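Local coordinates for protein lysine-specific demethylase REF6 (Arabidopsis thaliana, PDB 6A58) that demethylates methylated lysine on histone H3 to activate genes, and binds DNA through the C-terminal C2H2 zinc fingers that make up this piece, at residues A[97-102]-A[116-121]; A[44-49]-A[58-63]. All blocks are in the same frame, centred on the assembly; numbering follows the deposited sequence.

Both contacts join neighbouring C2H2 zinc fingers, and they lie on opposite sides of the chain's centre, their own centres about 37 Å apart. Interaction 1 is a surface contact between the third and fourth fingers: the end of helix 90-101 meets the turn between strand 116-117 and helix 120-129, and two arginines carry it through a hydrogen bond, a water and aliphatic contacts. Interaction 2 is partly buried and bridges the first two fingers, setting the chain after helix 37-44 against the start of helix 60-70. No hydrogen bond crosses it; asparagine and leucine pack there between two zinc sites, and one residue of each segment binds a metal.

Interaction 1 of 2, residues A[97-102]-A[116-121]; sequences IRVHTG and TFRFVS. With ZN (zinc ion), chain D.
Arg98 and Arg118 meet where two consecutive C2H2 zinc fingers abut, the helix of the third delivering its last turn to the strand-to-helix turn of the fourth. Arg98 points its CB at this turn, and its chain runs extended from CG to NE, long enough to carry the guanidinium across. There NH1 donates to the backbone O of Arg118 at 2.8 Å, in the plane of that carbonyl though bent at the hydrogen (147°). The same NH1 gives a second bond to a water, which also accepts from Val120 N, so one nitrogen serves both ends of the turn around Phe119, the N-cap position of helix 120-129.

The two arginine side chains slide past each other in opposite directions, their methylenes in contact: Arg98 CB lies 3.5 Å from Arg118 CG. Next along the helix, Val99 offers a short branched surface that Arg118 crosses at about a right angle, with CG2 of Val99 3.7 Å from Arg118 CD. Its CA sits over one face of the Arg118 guanidinium, offset toward the rim. His100 turns away from the neighbouring finger and binds zinc through NE2, completing a site with Cys78, Cys83 and His96.

Gly102, at positive phi where the helix ends, suits a backbone shape that disfavours most other residues. Its C atom lies at the edge of the Arg118 guanidinium, 3.5 Å from NH1. An alanine in place of Arg118 would probably cost Arg98 CB and Val99 CG2 their packing against its methylenes and leave the Arg98 carbonyl, at the helix end, without the charged group beside it. A bend at chi3 (-44°) turns NE off the line of the chain. Arg118 NH1 comes to 2.8 Å from Arg98 O.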
loop_
_atom_site.group_PDB
_atom_site.type_symbol
_atom_site.label_atom_id
_atom_site.label_comp_id
_atom_site.label_asym_id
_atom_site.label_seq_id
_atom_site.Cartn_x
_atom_site.Cartn_y
_atom_site.Cartn_z
ATOM N N ILE A 97 -4.243 14.387 -4.236
ATOM C CA ILE A 97 -4.280 15.475 -5.229
ATOM C C ILE A 97 -5.586 16.280 -5.130
ATOM O O ILE A 97 -5.595 17.489 -5.386
ATOM C CB ILE A 97 -4.043 14.948 -6.668
ATOM C CG1 ILE A 97 -2.608 14.427 -6.813
ATOM C CG2 ILE A 97 -4.275 16.038 -7.710
ATOM C CD1 ILE A 97 -2.408 13.473 -7.971
ATOM N N ARG A 98 -6.675 15.629 -4.720
ATOM C CA ARG A 98 -7.949 16.322 -4.507
ATOM C C ARG A 98 -7.868 17.430 -3.449
ATOM O O ARG A 98 -8.649 18.380 -3.502
ATOM C CB ARG A 98 -9.066 15.340 -4.143
ATOM C CG ARG A 98 -9.391 14.330 -5.234
ATOM C CD ARG A 98 -10.336 13.262 -4.719
ATOM N NE ARG A 98 -10.389 12.124 -5.630
ATOM C CZ ARG A 98 -10.794 10.894 -5.299
ATOM N NH1 ARG A 98 -11.212 10.610 -4.067
ATOM N NH2 ARG A 98 -10.780 9.934 -6.220
ATOM N N VAL A 99 -6.937 17.311 -2.501
ATOM C CA VAL A 99 -6.706 18.370 -1.503
ATOM C C VAL A 99 -6.275 19.657 -2.210
ATOM O O VAL A 99 -6.729 20.742 -1.849
ATOM C CB VAL A 99 -5.653 17.963 -0.438
ATOM C CG1 VAL A 99 -5.381 19.102 0.540
ATOM C CG2 VAL A 99 -6.108 16.719 0.318
ATOM N N HIS A 100 -5.416 19.523 -3.219
ATOM C CA HIS A 100 -4.945 20.666 -4.003
ATOM C C HIS A 100 -6.006 21.220 -4.945
ATOM O O HIS A 100 -6.112 22.436 -5.101
ATOM C CB HIS A 100 -3.725 20.291 -4.842
ATOM C CG HIS A 100 -2.542 19.840 -4.045
ATOM N ND1 HIS A 100 -2.024 20.571 -2.998
ATOM C CD2 HIS A 100 -1.750 18.749 -4.171
ATOM C CE1 HIS A 100 -0.981 19.937 -2.494
ATOM N NE2 HIS A 100 -0.787 18.833 -3.194
ATOM N N THR A 101 -6.765 20.338 -5.602
ATOM C CA THR A 101 -7.777 20.777 -6.574
ATOM C C THR A 101 -9.080 21.251 -5.919
ATOM O O THR A 101 -9.848 21.984 -6.541
ATOM C CB THR A 101 -8.127 19.672 -7.584
ATOM O OG1 THR A 101 -8.753 18.583 -6.897
ATOM C CG2 THR A 101 -6.872 19.187 -8.315
ATOM N N GLY A 102 -9.333 20.816 -4.682
ATOM C CA GLY A 102 -10.575 21.131 -3.976
ATOM C C GLY A 102 -11.755 20.259 -4.376
ATOM O O GLY A 102 -12.891 20.559 -4.010
ATOM N N THR A 116 -20.779 16.852 1.173
ATOM C CA THR A 116 -19.824 16.330 0.188
ATOM C C THR A 116 -18.568 15.787 0.867
ATOM O O THR A 116 -18.248 16.165 2.001
ATOM C CB THR A 116 -19.387 17.397 -0.829
ATOM O OG1 THR A 116 -18.563 18.372 -0.177
ATOM C CG2 THR A 116 -20.593 18.075 -1.471
ATOM N N PHE A 117 -17.863 14.906 0.159
ATOM C CA PHE A 117 -16.682 14.211 0.695
ATOM C C PHE A 117 -15.582 14.118 -0.356
ATOM O O PHE A 117 -15.866 14.033 -1.553
ATOM C CB PHE A 117 -17.081 12.817 1.205
ATOM C CG PHE A 117 -18.228 12.861 2.162
ATOM C CD1 PHE A 117 -18.002 13.057 3.516
ATOM C CD2 PHE A 117 -19.541 12.791 1.699
ATOM C CE1 PHE A 117 -19.064 13.142 4.404
ATOM C CE2 PHE A 117 -20.606 12.881 2.582
ATOM C CZ PHE A 117 -20.363 13.057 3.933
ATOM N N ARG A 118 -14.332 14.170 0.106
ATOM C CA ARG A 118 -13.158 14.094 -0.767
ATOM C C ARG A 118 -12.747 12.652 -1.048
ATOM O O ARG A 118 -12.292 12.347 -2.153
ATOM C CB ARG A 118 -11.980 14.846 -0.141
ATOM C CG ARG A 118 -10.795 15.038 -1.081
ATOM C CD ARG A 118 -9.669 15.854 -0.459
ATOM N NE ARG A 118 -10.148 17.038 0.253
ATOM C CZ ARG A 118 -10.650 18.138 -0.314
ATOM N NH1 ARG A 118 -10.774 18.261 -1.643
ATOM N NH2 ARG A 118 -11.056 19.136 0.469
ATOM N N PHE A 119 -12.878 11.788 -0.039
ATOM C CA PHE A 119 -12.499 10.376 -0.139
ATOM C C PHE A 119 -13.740 9.504 0.026
ATOM O O PHE A 119 -14.639 9.841 0.798
ATOM C CB PHE A 119 -11.467 10.002 0.937
ATOM C CG PHE A 119 -10.376 11.023 1.136
ATOM C CD1 PHE A 119 -9.715 11.591 0.048
ATOM C CD2 PHE A 119 -9.989 11.400 2.420
ATOM C CE1 PHE A 119 -8.703 12.525 0.242
ATOM C CE2 PHE A 119 -8.977 12.332 2.615
ATOM C CZ PHE A 119 -8.335 12.897 1.524
ATOM N N VAL A 120 -13.779 8.385 -0.695
ATOM C CA VAL A 120 -14.930 7.474 -0.650
ATOM C C VAL A 120 -15.138 6.848 0.739
ATOM O O VAL A 120 -16.278 6.626 1.141
ATOM C CB VAL A 120 -14.848 6.379 -1.748
ATOM C CG1 VAL A 120 -13.787 5.332 -1.426
ATOM C CG2 VAL A 120 -16.207 5.721 -1.954
ATOM N N SER A 121 -14.047 6.584 1.463
ATOM C CA SER A 121 -14.119 6.047 2.830
ATOM C C SER A 121 -14.855 6.977 3.801
ATOM O O SER A 121 -15.556 6.506 4.699
ATOM C CB SER A 121 -12.719 5.734 3.370
ATOM O OG SER A 121 -11.898 6.891 3.380
HETATM ZN ZN ZN D . 0.568 17.267 -3.079
HETATM O O HOH W 1 -11.847 8.097 -2.841
#

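Interaction 2 of 2, residues A[44-49]-A[58-63]; sequences KRNICP and FSHKYL. With ZN (zinc ion), chain B; ZN (zinc ion), chain C.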
loop_
_atom_site.group_PDB
_atom_site.type_symbol
_atom_site.label_atom_id
_atom_site.label_comp_id
_atom_site.label_asym_id
_atom_site.label_seq_id
_atom_site.Cartn_x
_atom_site.Cartn_y
_atom_site.Cartn_z
ATOM N N LYS A 44 12.468 -19.373 1.718
ATOM C CA LYS A 44 11.482 -20.459 1.589
ATOM C C LYS A 44 11.039 -21.058 2.936
ATOM O O LYS A 44 9.996 -21.715 3.001
ATOM C CB LYS A 44 11.987 -21.545 0.638
ATOM C CG LYS A 44 12.003 -21.078 -0.805
ATOM C CD LYS A 44 12.625 -22.103 -1.727
ATOM C CE LYS A 44 12.653 -21.583 -3.151
ATOM N NZ LYS A 44 13.208 -22.576 -4.107
ATOM N N ARG A 45 11.832 -20.822 3.988
ATOM C CA ARG A 45 11.452 -21.148 5.371
ATOM C C ARG A 45 10.718 -19.988 6.059
ATOM O O ARG A 45 10.537 -19.985 7.283
ATOM C CB ARG A 45 12.694 -21.540 6.174
ATOM C CG ARG A 45 13.264 -22.892 5.776
ATOM C CD ARG A 45 14.620 -23.128 6.400
ATOM N NE ARG A 45 14.606 -22.977 7.855
ATOM C CZ ARG A 45 15.689 -22.984 8.631
ATOM N NH1 ARG A 45 16.908 -23.150 8.112
ATOM N NH2 ARG A 45 15.551 -22.819 9.946
ATOM N N ASN A 46 10.282 -19.002 5.268
ATOM C CA ASN A 46 9.500 -17.859 5.738
ATOM C C ASN A 46 10.183 -17.029 6.823
ATOM O O ASN A 46 9.531 -16.523 7.740
ATOM C CB ASN A 46 8.095 -18.320 6.161
ATOM C CG ASN A 46 7.351 -19.008 5.033
ATOM O OD1 ASN A 46 6.791 -20.088 5.210
ATOM N ND2 ASN A 46 7.363 -18.396 3.859
ATOM N N ILE A 47 11.499 -16.874 6.685
ATOM C CA ILE A 47 12.295 -16.017 7.554
ATOM C C ILE A 47 12.382 -14.652 6.878
ATOM O O ILE A 47 12.679 -14.568 5.685
ATOM C CB ILE A 47 13.716 -16.578 7.774
ATOM C CG1 ILE A 47 13.652 -17.962 8.432
ATOM C CG2 ILE A 47 14.546 -15.624 8.631
ATOM C CD1 ILE A 47 14.905 -18.790 8.263
ATOM N N CYS A 48 12.106 -13.593 7.637
ATOM C CA CYS A 48 12.161 -12.222 7.114
ATOM C C CYS A 48 13.475 -11.944 6.364
ATOM O O CYS A 48 14.543 -12.313 6.847
ATOM C CB CYS A 48 12.014 -11.220 8.253
ATOM S SG CYS A 48 11.994 -9.503 7.696
ATOM N N PRO A 49 13.401 -11.286 5.186
ATOM C CA PRO A 49 14.617 -11.011 4.405
ATOM C C PRO A 49 15.505 -9.875 4.932
ATOM O O PRO A 49 16.598 -9.679 4.396
ATOM C CB PRO A 49 14.063 -10.622 3.028
ATOM C CG PRO A 49 12.725 -10.045 3.325
ATOM C CD PRO A 49 12.187 -10.864 4.461
ATOM N N PHE A 58 4.355 -18.418 9.502
ATOM C CA PHE A 58 3.717 -19.715 9.262
ATOM C C PHE A 58 3.473 -19.988 7.779
ATOM O O PHE A 58 3.437 -21.145 7.356
ATOM C CB PHE A 58 2.395 -19.806 10.041
ATOM C CG PHE A 58 1.732 -21.154 9.959
ATOM C CD1 PHE A 58 2.248 -22.239 10.661
ATOM C CD2 PHE A 58 0.597 -21.344 9.174
ATOM C CE1 PHE A 58 1.643 -23.488 10.584
ATOM C CE2 PHE A 58 -0.013 -22.588 9.095
ATOM C CZ PHE A 58 0.511 -23.661 9.799
ATOM N N SER A 59 3.292 -18.924 7.000
ATOM C CA SER A 59 3.089 -19.047 5.565
ATOM C C SER A 59 3.839 -17.960 4.819
ATOM O O SER A 59 4.299 -16.975 5.397
ATOM C CB SER A 59 1.597 -18.967 5.222
ATOM O OG SER A 59 1.147 -17.623 5.194
ATOM N N HIS A 60 3.914 -18.153 3.513
ATOM C CA HIS A 60 4.572 -17.215 2.627
ATOM C C HIS A 60 3.805 -15.890 2.496
ATOM O O HIS A 60 4.419 -14.839 2.330
ATOM C CB HIS A 60 4.778 -17.871 1.268
ATOM C CG HIS A 60 5.805 -17.191 0.436
ATOM N ND1 HIS A 60 5.496 -16.127 -0.378
ATOM C CD2 HIS A 60 7.136 -17.397 0.307
ATOM C CE1 HIS A 60 6.590 -15.714 -0.984
ATOM N NE2 HIS A 60 7.600 -16.471 -0.594
ATOM N N LYS A 61 2.474 -15.939 2.592
ATOM C CA LYS A 61 1.650 -14.723 2.574
ATOM C C LYS A 61 1.937 -13.813 3.776
ATOM O O LYS A 61 2.058 -12.597 3.616
ATOM C CB LYS A 61 0.157 -15.073 2.524
ATOM C CG LYS A 61 -0.730 -13.905 2.122
ATOM C CD LYS A 61 -2.198 -14.301 2.042
ATOM C CE LYS A 61 -2.826 -14.437 3.420
ATOM N NZ LYS A 61 -4.307 -14.581 3.343
ATOM N N TYR A 62 2.043 -14.407 4.968
ATOM C CA TYR A 62 2.411 -13.665 6.188
ATOM C C TYR A 62 3.788 -13.003 6.082
ATOM O O TYR A 62 3.972 -11.870 6.537
ATOM C CB TYR A 62 2.392 -14.581 7.421
ATOM C CG TYR A 62 1.009 -14.934 7.937
ATOM C CD1 TYR A 62 0.135 -13.943 8.382
ATOM C CD2 TYR A 62 0.590 -16.264 8.022
ATOM C CE1 TYR A 62 -1.125 -14.261 8.871
ATOM C CE2 TYR A 62 -0.668 -16.594 8.511
ATOM C CZ TYR A 62 -1.521 -15.590 8.934
ATOM O OH TYR A 62 -2.767 -15.912 9.419
ATOM N N LEU A 63 4.746 -13.721 5.498
ATOM C CA LEU A 63 6.105 -13.211 5.291
ATOM C C LEU A 63 6.128 -11.959 4.409
ATOM O O LEU A 63 6.748 -10.955 4.765
ATOM C CB LEU A 63 6.979 -14.296 4.653
ATOM C CG LEU A 63 8.413 -13.919 4.261
ATOM C CD1 LEU A 63 9.267 -13.725 5.501
ATOM C CD2 LEU A 63 8.996 -14.964 3.320
HETATM ZN ZN ZN B . 8.979 -15.788 -2.141
HETATM ZN ZN ZN C . 11.168 -8.425 9.460
#
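Asn46 and Leu63 carry the join between the first two C2H2 zinc fingers, where a Schellman motif ends helix 37-44 and helix 60-70 begins. Asn46 is the C-prime residue of that motif, and its positive phi is one that asparagine tolerates well.

The tight part is built around Leu63, a buried residue whose CB points at the opposite segment and whose CG stands anti to the backbone N (chi1 175°). Its two methyls divide the work. CD1 rests against the backbone from Asn46 to Cys48, 3.5 Å from Ile47 O, and more loosely touches Pro49 CD at 4.2 Å; CD2 lies 3.8 Å from Asn46 CA. A branched aliphatic residue suits this place because it can fill both positions at once.

The Asn46 amide reaches over the start of the helix, its OD1 3.7 Å from Ser59 C, its ND2 3.3 Å from His60 CA. It packs there without a hydrogen bond to the other segment.

The looser side lies toward Phe58, whose CB points away and whose backbone O is 4.1 Å from Asn46 OD1. The CB of Ser59 also points away, and as N-cap its OG accepts a weak bond from Tyr62 N.

Metals flank the contact. Cys48 SG binds the second finger's zinc, while His60, although it starts the next helix, completes the first finger's site with Cys25, Cys30 and His43, its NE2 2.2 Å from the zinc ion.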